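Local structure of OLD nuclease (Thermus scotoductus, 6P74) at residues E198-M203 against M215-G220; L386-Q391 against E517-V522. The protein degrades linear or supercoiled double-stranded DNA from 5' to 3', nicks and linearizes circular DNA, and has a DNA-stimulated ATPase activity. All coordinates share one frame; numbering follows the deposited sequence.

Contact 1 of 2, residues E198-M203 against M215-G220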
loop_
_atom_site.group_PDB
_atom_site.type_symbol
_atom_site.label_atom_id
_atom_site.label_comp_id
_atom_site.label_asym_id
_atom_site.label_seq_id
_atom_site.Cartn_x
_atom_site.Cartn_y
_atom_site.Cartn_z
ATOM N N GLU A 198 22.170 24.665 2.462
ATOM C CA GLU A 198 23.231 24.806 1.477
ATOM C C GLU A 198 23.388 23.527 0.671
ATOM O O GLU A 198 23.591 23.577 -0.545
ATOM C CB GLU A 198 24.556 25.185 2.150
ATOM C CG GLU A 198 24.620 26.605 2.718
ATOM C CD GLU A 198 24.444 27.693 1.659
ATOM O OE1 GLU A 198 25.461 28.256 1.190
ATOM O OE2 GLU A 198 23.282 27.989 1.298
ATOM N N THR A 199 23.294 22.374 1.331
ATOM C CA THR A 199 23.445 21.116 0.615
ATOM C C THR A 199 22.301 20.915 -0.365
ATOM O O THR A 199 22.528 20.638 -1.552
ATOM C CB THR A 199 23.533 19.956 1.608
ATOM O OG1 THR A 199 24.727 20.089 2.383
ATOM C CG2 THR A 199 23.545 18.619 0.902
ATOM N N ALA A 200 21.060 21.075 0.108
ATOM C CA ALA A 200 19.914 20.991 -0.790
ATOM C C ALA A 200 20.063 21.921 -1.992
ATOM O O ALA A 200 19.719 21.547 -3.121
ATOM C CB ALA A 200 18.627 21.303 -0.029
ATOM N N LYS A 201 20.567 23.139 -1.775
ATOM C CA LYS A 201 20.672 24.076 -2.891
ATOM C C LYS A 201 21.722 23.618 -3.886
ATOM O O LYS A 201 21.551 23.786 -5.096
ATOM C CB LYS A 201 20.982 25.486 -2.397
ATOM C CG LYS A 201 19.757 26.267 -1.942
ATOM C CD LYS A 201 20.140 27.706 -1.641
ATOM C CE LYS A 201 18.989 28.474 -1.006
ATOM N NZ LYS A 201 19.383 29.896 -0.767
ATOM N N GLN A 202 22.812 23.028 -3.393
ATOM C CA GLN A 202 23.813 22.466 -4.287
ATOM C C GLN A 202 23.242 21.289 -5.082
ATOM O O GLN A 202 23.461 21.183 -6.294
ATOM C CB GLN A 202 25.044 22.052 -3.477
ATOM C CG GLN A 202 26.166 21.449 -4.296
ATOM C CD GLN A 202 27.264 20.854 -3.434
ATOM O OE1 GLN A 202 27.120 20.741 -2.213
ATOM N NE2 GLN A 202 28.369 20.465 -4.065
ATOM N N MET A 203 22.497 20.398 -4.423
ATOM C CA MET A 203 21.841 19.327 -5.163
ATOM C C MET A 203 20.906 19.890 -6.226
ATOM O O MET A 203 20.782 19.321 -7.312
ATOM C CB MET A 203 21.059 18.403 -4.226
ATOM C CG MET A 203 21.860 17.737 -3.130
ATOM S SD MET A 203 23.362 16.874 -3.648
ATOM C CE MET A 203 24.557 18.188 -3.590
ATOM N N MET A 215 15.197 30.886 -3.176
ATOM C CA MET A 215 14.502 29.876 -2.398
ATOM C C MET A 215 14.966 29.908 -0.952
ATOM O O MET A 215 16.170 29.878 -0.679
ATOM C CB MET A 215 14.756 28.499 -2.996
ATOM C CG MET A 215 13.718 27.471 -2.668
ATOM S SD MET A 215 14.315 25.961 -3.409
ATOM C CE MET A 215 14.770 26.536 -5.056
ATOM N N GLU A 216 14.014 29.956 -0.033
ATOM C CA GLU A 216 14.312 29.935 1.386
ATOM C C GLU A 216 14.022 28.543 1.908
ATOM O O GLU A 216 12.932 28.011 1.683
ATOM C CB GLU A 216 13.483 30.970 2.148
ATOM C CG GLU A 216 14.103 31.415 3.470
ATOM C CD GLU A 216 15.381 32.233 3.283
ATOM O OE1 GLU A 216 15.643 33.128 4.114
ATOM O OE2 GLU A 216 16.119 31.987 2.304
ATOM N N ILE A 217 15.003 27.950 2.577
ATOM C CA ILE A 217 14.860 26.641 3.200
ATOM C C ILE A 217 15.310 26.790 4.642
ATOM O O ILE A 217 16.422 27.261 4.898
ATOM C CB ILE A 217 15.676 25.553 2.479
ATOM C CG1 ILE A 217 15.277 25.448 1.001
ATOM C CG2 ILE A 217 15.502 24.223 3.168
ATOM C CD1 ILE A 217 16.098 24.449 0.200
ATOM N N GLY A 218 14.443 26.416 5.578
ATOM C CA GLY A 218 14.774 26.553 6.981
ATOM C C GLY A 218 13.804 25.769 7.837
ATOM O O GLY A 218 12.878 25.123 7.340
ATOM N N PHE A 219 14.043 25.837 9.142
ATOM C CA PHE A 219 13.180 25.230 10.140
ATOM C C PHE A 219 11.963 26.117 10.427
ATOM O O PHE A 219 11.943 27.314 10.122
ATOM C CB PHE A 219 13.958 24.999 11.435
ATOM C CG PHE A 219 14.941 23.853 11.378
ATOM C CD1 PHE A 219 14.553 22.600 10.929
ATOM C CD2 PHE A 219 16.253 24.031 11.809
ATOM C CE1 PHE A 219 15.467 21.539 10.892
ATOM C CE2 PHE A 219 17.163 22.982 11.779
ATOM C CZ PHE A 219 16.770 21.733 11.335
ATOM N N GLY A 220 10.950 25.515 11.034
ATOM C CA GLY A 220 9.751 26.226 11.429
ATOM C C GLY A 220 8.617 25.248 11.655
ATOM O O GLY A 220 8.750 24.043 11.418
#
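Ala200 and Lys201, on one side of the helical segment 198-203, face the extended chain 215-220, with the nearest CA atoms, those of Lys201 and Met215, 8.5 Å apart. The apolar part of the contact is small: CB of Ala200 meets CD1 of Ile217 at 4.0 Å. CG1 of Ile217 lies anti to the carbonyl carbon (chi1 -57°) and the chain runs on extended to CD1. A long branched side chain suits this place because the CA atoms of Ala200 and Ile217 are 8.6 Å apart, and the short side chain of Ala200 can take up little of that gap. Ile217 also packs on Ala197, about one turn before Ala200. Lys201 spans the gap differently. Beyond CG its chain is fully extended, which carries CE to 3.2 Å from the carbonyl O of Met215; NZ of Lys201 is also 3.2 Å from that oxygen. OE2 of Glu216 stays 4.9 Å from NZ of Lys201, so any attraction is probably modest. Aliphatic methylenes ending in a charge fit a partly exposed edge. The side chain of Met215 packs on Leu204 and on Ile251 of the second subunit. From Ile217 to Gly220 the chain pairs with a strand of that subunit, an intersubunit antiparallel beta ladder backed by helix 187-205, consistent with the role assigned to the dimerization domain.

Contact 2 of 2, residues L386-Q391 against E517-V522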
loop_
_atom_site.group_PDB
_atom_site.type_symbol
_atom_site.label_atom_id
_atom_site.label_comp_id
_atom_site.label_asym_id
_atom_site.label_seq_id
_atom_site.Cartn_x
_atom_site.Cartn_y
_atom_site.Cartn_z
ATOM N N LEU A 386 -31.111 -21.450 16.960
ATOM C CA LEU A 386 -29.745 -21.602 17.463
ATOM C C LEU A 386 -29.594 -22.840 18.335
ATOM O O LEU A 386 -28.533 -23.473 18.331
ATOM C CB LEU A 386 -29.305 -20.346 18.229
ATOM C CG LEU A 386 -29.121 -19.072 17.390
ATOM C CD1 LEU A 386 -28.884 -17.850 18.273
ATOM C CD2 LEU A 386 -27.966 -19.214 16.405
ATOM N N GLN A 387 -30.630 -23.212 19.080
ATOM C CA GLN A 387 -30.548 -24.455 19.830
ATOM C C GLN A 387 -30.533 -25.658 18.880
ATOM O O GLN A 387 -29.812 -26.633 19.118
ATOM C CB GLN A 387 -31.702 -24.538 20.834
ATOM C CG GLN A 387 -31.831 -25.881 21.516
ATOM C CD GLN A 387 -30.620 -26.195 22.384
ATOM O OE1 GLN A 387 -29.993 -25.287 22.931
ATOM N NE2 GLN A 387 -30.275 -27.482 22.501
ATOM N N LEU A 388 -31.275 -25.596 17.772
ATOM C CA LEU A 388 -31.227 -26.720 16.835
ATOM C C LEU A 388 -29.877 -26.792 16.135
ATOM O O LEU A 388 -29.329 -27.887 15.960
ATOM C CB LEU A 388 -32.363 -26.637 15.815
ATOM C CG LEU A 388 -33.694 -27.103 16.402
ATOM C CD1 LEU A 388 -34.867 -26.692 15.541
ATOM C CD2 LEU A 388 -33.664 -28.623 16.621
ATOM N N PHE A 389 -29.324 -25.642 15.733
ATOM C CA PHE A 389 -27.950 -25.634 15.238
ATOM C C PHE A 389 -27.048 -26.398 16.189
ATOM O O PHE A 389 -26.256 -27.253 15.776
ATOM C CB PHE A 389 -27.426 -24.207 15.088
ATOM C CG PHE A 389 -27.730 -23.557 13.760
ATOM C CD1 PHE A 389 -26.875 -23.711 12.687
ATOM C CD2 PHE A 389 -28.846 -22.743 13.606
ATOM C CE1 PHE A 389 -27.133 -23.085 11.479
ATOM C CE2 PHE A 389 -29.109 -22.104 12.401
ATOM C CZ PHE A 389 -28.257 -22.282 11.338
ATOM N N ASN A 390 -27.165 -26.095 17.482
ATOM C CA ASN A 390 -26.307 -26.723 18.475
ATOM C C ASN A 390 -26.545 -28.236 18.533
ATOM O O ASN A 390 -25.606 -29.021 18.713
ATOM C CB ASN A 390 -26.549 -26.050 19.829
ATOM C CG ASN A 390 -25.580 -26.511 20.901
ATOM O OD1 ASN A 390 -24.396 -26.179 20.862
ATOM N ND2 ASN A 390 -26.084 -27.260 21.872
ATOM N N GLN A 391 -27.792 -28.666 18.368
ATOM C CA GLN A 391 -28.084 -30.093 18.377
ATOM C C GLN A 391 -27.676 -30.779 17.084
ATOM O O GLN A 391 -27.452 -31.991 17.078
ATOM C CB GLN A 391 -29.571 -30.323 18.650
ATOM C CG GLN A 391 -29.923 -30.092 20.112
ATOM C CD GLN A 391 -31.395 -30.295 20.414
ATOM O OE1 GLN A 391 -32.072 -29.368 20.847
ATOM N NE2 GLN A 391 -31.891 -31.515 20.204
ATOM N N GLU A 517 -35.480 -29.035 8.847
ATOM C CA GLU A 517 -35.027 -29.114 7.466
ATOM C C GLU A 517 -34.576 -27.750 6.944
ATOM O O GLU A 517 -33.593 -27.676 6.192
ATOM C CB GLU A 517 -36.111 -29.734 6.583
ATOM C CG GLU A 517 -35.705 -31.123 6.100
ATOM C CD GLU A 517 -34.261 -31.150 5.593
ATOM O OE1 GLU A 517 -33.485 -32.013 6.082
ATOM O OE2 GLU A 517 -33.908 -30.334 4.695
ATOM N N ALA A 518 -35.245 -26.663 7.343
ATOM C CA ALA A 518 -34.740 -25.336 6.992
ATOM C C ALA A 518 -33.293 -25.164 7.444
ATOM O O ALA A 518 -32.445 -24.655 6.687
ATOM C CB ALA A 518 -35.616 -24.248 7.608
ATOM N N ILE A 519 -32.988 -25.595 8.678
ATOM C CA ILE A 519 -31.635 -25.434 9.214
ATOM C C ILE A 519 -30.647 -26.330 8.472
ATOM O O ILE A 519 -29.513 -25.921 8.181
ATOM C CB ILE A 519 -31.630 -25.683 10.733
ATOM C CG1 ILE A 519 -32.307 -24.506 11.439
ATOM C CG2 ILE A 519 -30.194 -25.796 11.262
ATOM C CD1 ILE A 519 -32.951 -24.854 12.726
ATOM N N ARG A 520 -31.075 -27.545 8.110
ATOM C CA ARG A 520 -30.219 -28.425 7.315
ATOM C C ARG A 520 -29.938 -27.832 5.934
ATOM O O ARG A 520 -28.832 -27.970 5.409
ATOM C CB ARG A 520 -30.854 -29.818 7.175
ATOM C CG ARG A 520 -30.896 -30.636 8.447
ATOM C CD ARG A 520 -31.343 -32.061 8.163
ATOM N NE ARG A 520 -31.557 -32.804 9.395
ATOM C CZ ARG A 520 -30.594 -33.413 10.058
ATOM N NH1 ARG A 520 -29.354 -33.385 9.592
ATOM N NH2 ARG A 520 -30.868 -34.045 11.186
ATOM N N GLN A 521 -30.930 -27.182 5.315
ATOM C CA GLN A 521 -30.689 -26.591 3.995
ATOM C C GLN A 521 -29.721 -25.411 4.079
ATOM O O GLN A 521 -28.786 -25.299 3.271
ATOM C CB GLN A 521 -32.008 -26.161 3.345
ATOM C CG GLN A 521 -31.823 -25.484 1.946
ATOM C CD GLN A 521 -33.101 -25.536 1.087
ATOM O OE1 GLN A 521 -33.692 -26.599 0.896
ATOM N NE2 GLN A 521 -33.533 -24.383 0.586
ATOM N N VAL A 522 -29.932 -24.504 5.039
ATOM C CA VAL A 522 -29.046 -23.341 5.111
ATOM C C VAL A 522 -27.628 -23.754 5.488
ATOM O O VAL A 522 -26.674 -23.030 5.188
ATOM C CB VAL A 522 -29.574 -22.273 6.091
ATOM C CG1 VAL A 522 -29.210 -22.656 7.529
ATOM C CG2 VAL A 522 -29.007 -20.842 5.729
#
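Ile519 projects from helix 513-523 against Leu388 and Phe389 of helix 379-391, and its two branches divide the work. CG2 sits over the centre of the Phe389 ring, 3.9 Å from the centroid and only 4° off the ring normal, an almost ideal CH-pi contact. The other branch ends in CD1, which presses on CB of Leu388 at 3.6 Å and also touches CD1 of that leucine. A beta-branched residue suits this place because it serves both neighbours at once. Val522, one turn on, adds its CG1 at 3.9 Å from CZ of Phe389; chi1 of 81° sets that methyl between the backbone N and the carbonyl carbon. All four side chains are buried, and no hydrogen bond joins the segments. The segment axes approach to 10.3 Å at a crossing angle of -67°, a steep crossing consistent with a contact limited to a few side chains.

In contrast to this buried cluster, Gln387, Gln391, Glu517 and Arg520 are polar and partly exposed. NE2 of Gln387 donates a nearly straight bond to OE1 of Gln391, 3.1 Å long and one turn away; Arg520 and Glu517 form at most a long, doubtful ion pair. In the Toprim domain, Phe389 also meets strand 401-405 through Ile401 and Val403, while Ala518 and Val522 meet strand 426-431 of the same parallel sheet, and Ile519 joins the two helices.

The two contacts belong to separate regions, their centres about 71 Å apart on opposite sides of the chain's centre, and they share no helix or strand. Contact 1 is local, closing a short connection within the dimerization region, and is only partly buried: a single methyl contact is joined by a lysine reaching a backbone carbonyl, and the second subunit packs on several of its residues. Contact 2 joins helices far apart in sequence within the Toprim domain. Wholly apolar and buried, it has no partner from the other subunit, and Ile519 lies about 9 Å, side chain to side chain, from Asp381, a probable metal ligand. Contact 1 lies beside the dimer interface, contact 2 in the interior of a domain.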